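Side-chain contacts in protein argonaute (Marinitoga piezophila, PDB 5I4A), which uses short guide RNAs with a 5'-hydroxyl end to bind complementary single-stranded DNA or RNA targets and cut them: residues 305-310 and 378-383; 312-317 and 408-413. One frame throughout, in Å; residues are numbered along the deposited sequence.

Contact 1: 305-310 and 378-383; sequences KKQFFE and LLDKYI. With nucleotides of chain B.
Gln307 reaches from helix 305-310 to the end of strand 374-379, where its amide nitrogen serves two acceptors. With CG anti to the backbone N (chi1 -178°) and the chain extended, the side chain heads straight for the strand. Gln307 CB lies 4.0 Å from Asp380 OD1, CG closes to the same oxygen, and CD passes the CB of Leu378. At the tip, Gln307 NE2 donates to Leu378 O (3.1 Å), almost in its own amide plane but from above the carbonyl plane; it meets Asp380 OD1 (2.9 Å) from above the carboxylate plane, on a more bent line. OE1 rests against Leu378 CB and accepts from Ser303 N, so glutamine suits this buried strand end by both donating and accepting. Asp380 OD1 also pairs with Lys404 and accepts from a water bridging to Glu310 OE1, while OD2 hydrogen-bonds to Ser303 OG. A leucine here would probably cost the Leu378 carbonyl one of its two donors, Tyr353 OH remaining, and leave the Ser303 N-H without its acceptor. Beyond the turn, Ile383 N and O pair with O2 and N3 of U1 of chain B, and Tyr382 lies against that base: the Mid-domain pocket for the first guide nucleotide of Argonautes.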
ATOM      1  N   LYS A 305     -32.311  -4.870  22.181  1.00 32.76           N
ATOM      2  CA  LYS A 305     -33.272  -5.964  22.090  1.00 28.63           C
ATOM      3  C   LYS A 305     -33.891  -6.024  20.700  1.00 26.15           C
ATOM      4  O   LYS A 305     -34.099  -7.113  20.151  1.00 29.02           O
ATOM      5  CB  LYS A 305     -34.359  -5.806  23.155  1.00 30.49           C
ATOM      6  CG  LYS A 305     -33.898  -6.083  24.577  1.00 35.76           C
ATOM      7  CD  LYS A 305     -33.559  -7.552  24.779  1.00 39.33           C
ATOM      8  CE  LYS A 305     -33.269  -7.858  26.242  1.00 36.86           C
ATOM      9  NZ  LYS A 305     -33.058  -9.316  26.474  1.00 42.44           N
ATOM     10  N   LYS A 306     -34.176  -4.861  20.108  1.00 22.48           N
ATOM     11  CA  LYS A 306     -34.782  -4.832  18.780  1.00 30.68           C
ATOM     12  C   LYS A 306     -33.891  -5.520  17.755  1.00 31.11           C
ATOM     13  O   LYS A 306     -34.360  -6.349  16.966  1.00 26.91           O
ATOM     14  CB  LYS A 306     -35.065  -3.391  18.353  1.00 29.19           C
ATOM     15  CG  LYS A 306     -35.807  -3.292  17.028  1.00 41.31           C
ATOM     16  CD  LYS A 306     -35.328  -2.110  16.202  1.00 49.95           C
ATOM     17  CE  LYS A 306     -36.272  -0.925  16.314  1.00 55.92           C
ATOM     18  NZ  LYS A 306     -35.838   0.205  15.443  1.00 64.29           N
ATOM     19  N   GLN A 307     -32.597  -5.192  17.756  1.00 29.58           N
ATOM     20  CA  GLN A 307     -31.677  -5.808  16.806  1.00 27.34           C
ATOM     21  C   GLN A 307     -31.668  -7.324  16.956  1.00 24.15           C
ATOM     22  O   GLN A 307     -31.613  -8.053  15.959  1.00 26.99           O
ATOM     23  CB  GLN A 307     -30.270  -5.246  16.991  1.00 32.02           C
ATOM     24  CG  GLN A 307     -29.259  -5.813  16.012  1.00 25.76           C
ATOM     25  CD  GLN A 307     -27.841  -5.693  16.518  1.00 22.00           C
ATOM     26  OE1 GLN A 307     -27.500  -6.234  17.567  1.00 24.72           O
ATOM     27  NE2 GLN A 307     -27.003  -4.985  15.771  1.00 23.24           N
ATOM     28  N   PHE A 308     -31.722  -7.815  18.198  1.00 28.97           N
ATOM     29  CA  PHE A 308     -31.794  -9.255  18.423  1.00 26.54           C
ATOM     30  C   PHE A 308     -33.007  -9.854  17.724  1.00 27.88           C
ATOM     31  O   PHE A 308     -32.898 -10.860  17.012  1.00 24.20           O
ATOM     32  CB  PHE A 308     -31.841  -9.559  19.921  1.00 25.62           C
ATOM     33  CG  PHE A 308     -32.150 -10.997  20.235  1.00 29.72           C
ATOM     34  CD1 PHE A 308     -31.136 -11.939  20.294  1.00 35.51           C
ATOM     35  CD2 PHE A 308     -33.456 -11.410  20.459  1.00 37.11           C
ATOM     36  CE1 PHE A 308     -31.417 -13.264  20.573  1.00 38.19           C
ATOM     37  CE2 PHE A 308     -33.743 -12.733  20.736  1.00 36.02           C
ATOM     38  CZ  PHE A 308     -32.721 -13.662  20.795  1.00 43.15           C
ATOM     39  N   PHE A 309     -34.180  -9.248  17.921  1.00 28.44           N
ATOM     40  CA  PHE A 309     -35.393  -9.794  17.323  1.00 32.25           C
ATOM     41  C   PHE A 309     -35.377  -9.668  15.804  1.00 33.59           C
ATOM     42  O   PHE A 309     -35.961 -10.507  15.109  1.00 31.40           O
ATOM     43  CB  PHE A 309     -36.624  -9.111  17.920  1.00 23.65           C
ATOM     44  CG  PHE A 309     -36.892  -9.496  19.350  1.00 27.16           C
ATOM     45  CD1 PHE A 309     -37.233 -10.800  19.676  1.00 23.99           C
ATOM     46  CD2 PHE A 309     -36.807  -8.560  20.366  1.00 28.31           C
ATOM     47  CE1 PHE A 309     -37.481 -11.162  20.987  1.00 33.37           C
ATOM     48  CE2 PHE A 309     -37.056  -8.914  21.680  1.00 31.90           C
ATOM     49  CZ  PHE A 309     -37.392 -10.216  21.991  1.00 34.83           C
ATOM     50  N   GLU A 310     -34.699  -8.646  15.272  1.00 41.73           N
ATOM     51  CA  GLU A 310     -34.583  -8.509  13.823  1.00 41.46           C
ATOM     52  C   GLU A 310     -33.849  -9.688  13.199  1.00 37.87           C
ATOM     53  O   GLU A 310     -34.109 -10.039  12.042  1.00 42.65           O
ATOM     54  CB  GLU A 310     -33.861  -7.209  13.469  1.00 47.19           C
ATOM     55  CG  GLU A 310     -34.603  -5.936  13.833  1.00 62.74           C
ATOM     56  CD  GLU A 310     -33.791  -4.692  13.519  1.00 77.55           C
ATOM     57  OE1 GLU A 310     -32.697  -4.831  12.931  1.00 80.04           O
ATOM     58  OE2 GLU A 310     -34.241  -3.579  13.862  1.00 78.42           O
ATOM     59  N   LEU A 378     -22.765  -7.768  16.984  1.00 21.48           N
ATOM     60  CA  LEU A 378     -23.564  -7.443  15.813  1.00 21.27           C
ATOM     61  C   LEU A 378     -23.585  -5.934  15.606  1.00 23.03           C
ATOM     62  O   LEU A 378     -24.030  -5.184  16.483  1.00 17.95           O
ATOM     63  CB  LEU A 378     -24.984  -7.988  15.963  1.00 18.29           C
ATOM     64  CG  LEU A 378     -25.180  -9.482  15.708  1.00 27.15           C
ATOM     65  CD1 LEU A 378     -24.718 -10.322  16.894  1.00 29.50           C
ATOM     66  CD2 LEU A 378     -26.637  -9.769  15.369  1.00 35.29           C
ATOM     67  N   LEU A 379     -23.094  -5.493  14.452  1.00 21.48           N
ATOM     68  CA  LEU A 379     -23.101  -4.089  14.073  1.00 22.42           C
ATOM     69  C   LEU A 379     -24.326  -3.800  13.218  1.00 26.30           C
ATOM     70  O   LEU A 379     -24.648  -4.563  12.305  1.00 28.33           O
ATOM     71  CB  LEU A 379     -21.830  -3.723  13.303  1.00 26.24           C
ATOM     72  CG  LEU A 379     -20.480  -4.138  13.895  1.00 26.91           C
ATOM     73  CD1 LEU A 379     -19.350  -3.774  12.947  1.00 28.87           C
ATOM     74  CD2 LEU A 379     -20.255  -3.508  15.264  1.00 27.53           C
ATOM     75  N   ASP A 380     -25.008  -2.693  13.519  1.00 27.13           N
ATOM     76  CA  ASP A 380     -26.183  -2.314  12.741  1.00 37.50           C
ATOM     77  C   ASP A 380     -25.811  -1.882  11.329  1.00 32.45           C
ATOM     78  O   ASP A 380     -26.582  -2.103  10.389  1.00 53.62           O
ATOM     79  CB  ASP A 380     -26.940  -1.196  13.453  1.00 38.37           C
ATOM     80  CG  ASP A 380     -27.682  -1.688  14.677  1.00 46.26           C
ATOM     81  OD1 ASP A 380     -28.407  -2.698  14.564  1.00 41.23           O
ATOM     82  OD2 ASP A 380     -27.529  -1.072  15.753  1.00 47.10           O
ATOM     83  N   LYS A 381     -24.639  -1.280  11.163  1.00 31.50           N
ATOM     84  CA  LYS A 381     -24.177  -0.794   9.871  1.00 29.90           C
ATOM     85  C   LYS A 381     -22.662  -0.686   9.934  1.00 26.97           C
ATOM     86  O   LYS A 381     -22.061  -0.773  11.008  1.00 28.28           O
ATOM     87  CB  LYS A 381     -24.808   0.559   9.531  1.00 34.73           C
ATOM     88  CG  LYS A 381     -24.569   1.606  10.607  1.00 46.06           C
ATOM     89  CD  LYS A 381     -24.997   2.994  10.166  1.00 61.24           C
ATOM     90  CE  LYS A 381     -24.592   4.033  11.202  1.00 67.26           C
ATOM     91  NZ  LYS A 381     -23.122   4.017  11.453  1.00 65.34           N
ATOM     92  N   TYR A 382     -22.046  -0.489   8.771  1.00 26.10           N
ATOM     93  CA  TYR A 382     -20.608  -0.264   8.739  1.00 35.78           C
ATOM     94  C   TYR A 382     -20.274   0.996   9.528  1.00 33.03           C
ATOM     95  O   TYR A 382     -20.878   2.052   9.322  1.00 36.50           O
ATOM     96  CB  TYR A 382     -20.111  -0.142   7.299  1.00 29.81           C
ATOM     97  CG  TYR A 382     -18.608  -0.273   7.164  1.00 35.18           C
ATOM     98  CD1 TYR A 382     -18.007  -1.523   7.070  1.00 35.52           C
ATOM     99  CD2 TYR A 382     -17.791   0.851   7.129  1.00 38.27           C
ATOM    100  CE1 TYR A 382     -16.636  -1.651   6.947  1.00 43.49           C
ATOM    101  CE2 TYR A 382     -16.418   0.732   7.006  1.00 43.27           C
ATOM    102  CZ  TYR A 382     -15.846  -0.521   6.916  1.00 49.88           C
ATOM    103  OH  TYR A 382     -14.481  -0.646   6.792  1.00 62.28           O
ATOM    104  N   ILE A 383     -19.327   0.873  10.452  1.00 30.85           N
ATOM    105  CA  ILE A 383     -18.989   1.946  11.377  1.00 35.18           C
ATOM    106  C   ILE A 383     -17.803   2.721  10.823  1.00 37.89           C
ATOM    107  O   ILE A 383     -16.755   2.138  10.521  1.00 41.00           O
ATOM    108  CB  ILE A 383     -18.686   1.391  12.778  1.00 33.18           C
ATOM    109  CG1 ILE A 383     -19.937   0.733  13.360  1.00 44.95           C
ATOM    110  CG2 ILE A 383     -18.185   2.492  13.695  1.00 31.00           C
ATOM    111  CD1 ILE A 383     -19.696   0.019  14.665  1.00 52.05           C
TER
ATOM    112  O5'   U B   1     -13.652  -6.094  10.159  1.00 35.88           O
ATOM    113  C5'   U B   1     -14.530  -6.692  11.108  1.00 34.26           C
ATOM    114  C4'   U B   1     -15.959  -6.243  10.915  1.00 35.16           C
ATOM    115  O4'   U B   1     -16.079  -4.850  11.308  1.00 36.64           O
ATOM    116  C3'   U B   1     -16.492  -6.341   9.488  1.00 35.12           C
ATOM    117  O3'   U B   1     -17.857  -6.757   9.503  1.00 33.71           O
ATOM    118  C2'   U B   1     -16.394  -4.906   8.975  1.00 37.25           C
ATOM    119  O2'   U B   1     -17.339  -4.579   7.977  1.00 37.72           O
ATOM    120  C1'   U B   1     -16.621  -4.090  10.245  1.00 36.13           C
ATOM    121  N1    U B   1     -15.923  -2.798  10.223  1.00 26.95           N
ATOM    122  C2    U B   1     -16.635  -1.627  10.403  1.00 24.20           C
ATOM    123  O2    U B   1     -17.841  -1.603  10.591  1.00 24.01           O
ATOM    124  N3    U B   1     -15.877  -0.480  10.359  1.00 24.43           N
ATOM    125  C4    U B   1     -14.510  -0.395  10.152  1.00 23.54           C
ATOM    126  O4    U B   1     -13.960   0.705  10.137  1.00 20.07           O
ATOM    127  C5    U B   1     -13.852  -1.650   9.972  1.00 21.60           C
ATOM    128  C6    U B   1     -14.566  -2.777  10.011  1.00 17.76           C
TER
HETATM  129  O   HOH W   1     -31.217  -2.961  14.694  1.00 52.04           O

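Contact 2: 312-317 and 408-413. With nucleotides of chain B.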
ATOM      1  N   GLN A 312     -33.396 -12.811  14.897  1.00 25.72           N
ATOM      2  CA  GLN A 312     -33.603 -14.004  15.714  1.00 26.00           C
ATOM      3  C   GLN A 312     -33.772 -15.254  14.855  1.00 24.65           C
ATOM      4  O   GLN A 312     -33.255 -16.324  15.198  1.00 29.35           O
ATOM      5  CB  GLN A 312     -34.816 -13.809  16.621  1.00 24.43           C
ATOM      6  CG  GLN A 312     -35.046 -14.945  17.599  1.00 30.68           C
ATOM      7  CD  GLN A 312     -36.293 -14.742  18.434  1.00 36.22           C
ATOM      8  OE1 GLN A 312     -37.173 -13.962  18.071  1.00 40.26           O
ATOM      9  NE2 GLN A 312     -36.373 -15.441  19.561  1.00 33.58           N
ATOM     10  N   LYS A 313     -34.489 -15.139  13.734  1.00 22.73           N
ATOM     11  CA  LYS A 313     -34.673 -16.289  12.853  1.00 30.99           C
ATOM     12  C   LYS A 313     -33.334 -16.802  12.338  1.00 29.38           C
ATOM     13  O   LYS A 313     -33.063 -18.009  12.366  1.00 33.01           O
ATOM     14  CB  LYS A 313     -35.593 -15.921  11.690  1.00 33.01           C
ATOM     15  CG  LYS A 313     -35.857 -17.070  10.734  1.00 36.77           C
ATOM     16  CD  LYS A 313     -36.870 -16.699   9.666  1.00 39.38           C
ATOM     17  CE  LYS A 313     -37.159 -17.881   8.749  1.00 50.02           C
ATOM     18  NZ  LYS A 313     -35.947 -18.322   8.002  1.00 53.49           N
ATOM     19  N   SER A 314     -32.477 -15.892  11.870  1.00 31.98           N
ATOM     20  CA  SER A 314     -31.154 -16.292  11.401  1.00 29.23           C
ATOM     21  C   SER A 314     -30.303 -16.828  12.545  1.00 23.82           C
ATOM     22  O   SER A 314     -29.575 -17.815  12.375  1.00 24.99           O
ATOM     23  CB  SER A 314     -30.464 -15.110  10.725  1.00 32.42           C
ATOM     24  OG  SER A 314     -31.191 -14.679   9.588  1.00 35.97           O
ATOM     25  N   LEU A 315     -30.374 -16.188  13.716  1.00 22.40           N
ATOM     26  CA  LEU A 315     -29.665 -16.700  14.886  1.00 28.14           C
ATOM     27  C   LEU A 315     -30.068 -18.137  15.191  1.00 25.96           C
ATOM     28  O   LEU A 315     -29.216 -18.978  15.504  1.00 33.28           O
ATOM     29  CB  LEU A 315     -29.934 -15.809  16.095  1.00 32.07           C
ATOM     30  CG  LEU A 315     -29.271 -14.433  16.134  1.00 29.57           C
ATOM     31  CD1 LEU A 315     -29.710 -13.686  17.383  1.00 24.68           C
ATOM     32  CD2 LEU A 315     -27.759 -14.561  16.089  1.00 30.54           C
ATOM     33  N   LYS A 316     -31.366 -18.438  15.108  1.00 27.06           N
ATOM     34  CA  LYS A 316     -31.823 -19.807  15.323  1.00 22.23           C
ATOM     35  C   LYS A 316     -31.283 -20.738  14.246  1.00 22.60           C
ATOM     36  O   LYS A 316     -30.768 -21.819  14.550  1.00 26.97           O
ATOM     37  CB  LYS A 316     -33.350 -19.858  15.351  1.00 32.55           C
ATOM     38  CG  LYS A 316     -33.981 -19.215  16.568  1.00 34.98           C
ATOM     39  CD  LYS A 316     -35.467 -19.519  16.610  1.00 38.13           C
ATOM     40  CE  LYS A 316     -36.068 -19.184  17.962  1.00 43.30           C
ATOM     41  NZ  LYS A 316     -37.360 -19.893  18.152  1.00 48.49           N
ATOM     42  N   GLU A 317     -31.399 -20.333  12.976  1.00 27.38           N
ATOM     43  CA  GLU A 317     -30.910 -21.169  11.883  1.00 28.51           C
ATOM     44  C   GLU A 317     -29.416 -21.438  12.016  1.00 27.29           C
ATOM     45  O   GLU A 317     -28.941 -22.524  11.670  1.00 28.93           O
ATOM     46  CB  GLU A 317     -31.201 -20.502  10.535  1.00 29.74           C
ATOM     47  CG  GLU A 317     -32.674 -20.444  10.173  1.00 45.13           C
ATOM     48  CD  GLU A 317     -32.924 -19.683   8.885  1.00 53.98           C
ATOM     49  OE1 GLU A 317     -32.006 -18.972   8.429  1.00 56.26           O
ATOM     50  OE2 GLU A 317     -34.037 -19.799   8.327  1.00 64.21           O
ATOM     51  N   GLU A 408     -28.252 -11.596   8.532  1.00 50.63           N
ATOM     52  CA  GLU A 408     -29.638 -11.726   8.100  1.00 46.55           C
ATOM     53  C   GLU A 408     -29.762 -12.620   6.869  1.00 49.01           C
ATOM     54  O   GLU A 408     -30.708 -13.409   6.764  1.00 47.76           O
ATOM     55  CB  GLU A 408     -30.233 -10.346   7.821  1.00 47.70           C
ATOM     56  CG  GLU A 408     -30.709  -9.602   9.060  1.00 48.72           C
ATOM     57  CD  GLU A 408     -31.083  -8.164   8.753  1.00 57.12           C
ATOM     58  OE1 GLU A 408     -30.676  -7.659   7.685  1.00 50.79           O
ATOM     59  OE2 GLU A 408     -31.786  -7.539   9.576  1.00 59.55           O
ATOM     60  N   ASP A 409     -28.819 -12.519   5.929  1.00 45.36           N
ATOM     61  CA  ASP A 409     -28.940 -13.222   4.657  1.00 54.84           C
ATOM     62  C   ASP A 409     -28.191 -14.547   4.611  1.00 54.07           C
ATOM     63  O   ASP A 409     -28.546 -15.408   3.799  1.00 64.68           O
ATOM     64  CB  ASP A 409     -28.468 -12.324   3.507  1.00 62.79           C
ATOM     65  CG  ASP A 409     -29.538 -11.346   3.050  1.00 73.00           C
ATOM     66  OD1 ASP A 409     -29.610 -10.232   3.612  1.00 76.28           O
ATOM     67  OD2 ASP A 409     -30.314 -11.693   2.133  1.00 72.26           O
ATOM     68  N   ILE A 410     -27.170 -14.724   5.449  1.00 51.66           N
ATOM     69  CA  ILE A 410     -26.508 -16.011   5.646  1.00 47.55           C
ATOM     70  C   ILE A 410     -25.975 -16.562   4.327  1.00 44.07           C
ATOM     71  O   ILE A 410     -26.491 -17.553   3.799  1.00 46.42           O
ATOM     72  CB  ILE A 410     -27.458 -17.020   6.322  1.00 46.31           C
ATOM     73  CG1 ILE A 410     -28.173 -16.376   7.509  1.00 51.64           C
ATOM     74  CG2 ILE A 410     -26.704 -18.250   6.814  1.00 49.86           C
ATOM     75  CD1 ILE A 410     -29.025 -17.347   8.304  1.00 55.64           C
ATOM     76  N   LYS A 411     -24.945 -15.923   3.782  1.00 41.70           N
ATOM     77  CA  LYS A 411     -24.221 -16.504   2.658  1.00 40.53           C
ATOM     78  C   LYS A 411     -23.162 -17.454   3.204  1.00 35.84           C
ATOM     79  O   LYS A 411     -22.319 -17.030   4.004  1.00 27.59           O
ATOM     80  CB  LYS A 411     -23.584 -15.421   1.799  1.00 37.64           C
ATOM     81  CG  LYS A 411     -24.584 -14.416   1.247  1.00 35.51           C
ATOM     82  CD  LYS A 411     -23.915 -13.381   0.362  1.00 39.04           C
ATOM     83  CE  LYS A 411     -24.921 -12.348  -0.123  1.00 42.06           C
ATOM     84  NZ  LYS A 411     -24.279 -11.286  -0.943  1.00 43.49           N
ATOM     85  N   PRO A 412     -23.180 -18.735   2.823  1.00 37.21           N
ATOM     86  CA  PRO A 412     -22.290 -19.712   3.476  1.00 27.67           C
ATOM     87  C   PRO A 412     -20.814 -19.339   3.460  1.00 31.03           C
ATOM     88  O   PRO A 412     -20.139 -19.529   4.478  1.00 31.91           O
ATOM     89  CB  PRO A 412     -22.558 -21.008   2.692  1.00 31.24           C
ATOM     90  CG  PRO A 412     -23.375 -20.605   1.487  1.00 41.19           C
ATOM     91  CD  PRO A 412     -24.113 -19.377   1.886  1.00 39.23           C
ATOM     92  N   PHE A 413     -20.292 -18.809   2.349  1.00 26.18           N
ATOM     93  CA  PHE A 413     -18.869 -18.485   2.312  1.00 30.16           C
ATOM     94  C   PHE A 413     -18.516 -17.402   3.323  1.00 27.10           C
ATOM     95  O   PHE A 413     -17.382 -17.356   3.812  1.00 24.24           O
ATOM     96  CB  PHE A 413     -18.445 -18.072   0.897  1.00 29.81           C
ATOM     97  CG  PHE A 413     -18.906 -16.697   0.486  1.00 33.60           C
ATOM     98  CD1 PHE A 413     -20.173 -16.504  -0.040  1.00 41.15           C
ATOM     99  CD2 PHE A 413     -18.060 -15.603   0.597  1.00 38.33           C
ATOM    100  CE1 PHE A 413     -20.596 -15.246  -0.428  1.00 37.07           C
ATOM    101  CE2 PHE A 413     -18.477 -14.342   0.210  1.00 36.06           C
ATOM    102  CZ  PHE A 413     -19.748 -14.164  -0.303  1.00 41.37           C
TER
ATOM    103  P     A B   2     -18.399  -7.739   8.353  1.00 33.24           P
ATOM    104  OP1   A B   2     -18.269  -7.029   7.059  1.00 32.44           O
ATOM    105  OP2   A B   2     -19.713  -8.291   8.764  1.00 34.42           O
ATOM    106  O5'   A B   2     -17.341  -8.929   8.328  1.00 34.51           O
ATOM    107  C5'   A B   2     -17.127  -9.759   9.461  1.00 32.82           C
ATOM    108  C4'   A B   2     -16.291 -10.954   9.092  1.00 33.07           C
ATOM    109  O4'   A B   2     -17.071 -11.832   8.237  1.00 33.65           O
ATOM    110  C3'   A B   2     -15.046 -10.643   8.274  1.00 33.24           C
ATOM    111  O3'   A B   2     -13.942 -10.247   9.068  1.00 32.25           O
ATOM    112  C2'   A B   2     -14.825 -11.932   7.496  1.00 33.92           C
ATOM    113  O2'   A B   2     -14.235 -12.928   8.317  1.00 33.14           O
ATOM    114  C1'   A B   2     -16.264 -12.340   7.198  1.00 32.53           C
ATOM    115  N9    A B   2     -16.743 -11.754   5.932  1.00 13.84           N
ATOM    116  C8    A B   2     -17.623 -10.713   5.773  1.00 19.60           C
ATOM    117  N7    A B   2     -17.864 -10.405   4.520  1.00 16.46           N
ATOM    118  C5    A B   2     -17.083 -11.309   3.808  1.00 21.91           C
ATOM    119  C6    A B   2     -16.887 -11.511   2.431  1.00 24.10           C
ATOM    120  N6    A B   2     -17.487 -10.785   1.481  1.00 25.36           N
ATOM    121  N1    A B   2     -16.038 -12.495   2.057  1.00 23.42           N
ATOM    122  C2    A B   2     -15.438 -13.222   3.005  1.00 22.75           C
ATOM    123  N3    A B   2     -15.546 -13.121   4.329  1.00 22.17           N
ATOM    124  C4    A B   2     -16.391 -12.139   4.666  1.00 14.12           C
TER
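A small, partly buried contact joins the side of helix 312-320 to the C-terminal end of helix 404-409 and the link that follows it, at the periphery of the Mid domain. Ser314 and Ile410 meet at its centre. Ser314 CB packs on Ile410 CD1 at 3.6 Å, and the serine's small size lets the two backbones come close, the CA atoms of Ser314 and Glu408 lying 5.8 Å apart. With its hydroxyl beside the backbone N (chi1 -62°), Ser314 OG faces Glu408 O at 3.1 Å, where a hydrogen bond is weak at best, because the proton may go to another acceptor instead. Ile410 has left the helix with positive phi (57°), uncommon for a beta-branched residue, and in this conformation its CB points back at helix 312-320. Ile410 CD1, at the end of the longer branch, touches both Ser314 CB and Glu317 OE1, the latter at 3.4 Å. At the exposed edge, the extended chain of Glu317 is what brings this carboxylate oxygen over to the methyl group. Past Lys411, the N-cap of the next helix, N1 of A2 of chain B meets the edge of the Phe413 ring near the ring's plane, 3.6 Å from Phe413 CE2. The arrangement is the packing of helix 312-320 on the turn between helices 404-409 and 412-424 of the Mid domain, the latter helix starting beside the guide RNA.

In the fold
Both contacts lie in the Mid domain, their centres about 13 Å apart, and the successive helices 305-310 and 312-320 supply one side of each. Contact 1 is the buried one: a helix is tied to the end of a strand of the parallel sheet, so its chemistry is polar and directional, a buried amide meeting a strand carbonyl and a carboxylate at the margin of the core. Contact 2 lies nearer the surface, between a helix and the end of another with the link after it, and relies on a methyl group and a small serine with a doubtful hydrogen bond. Phe308 and Leu315 pack together between them (CE1 to CD1, 3.6 Å). Each second segment runs on to the guide, 378-383 to U1 and 408-413 to A2 of chain B.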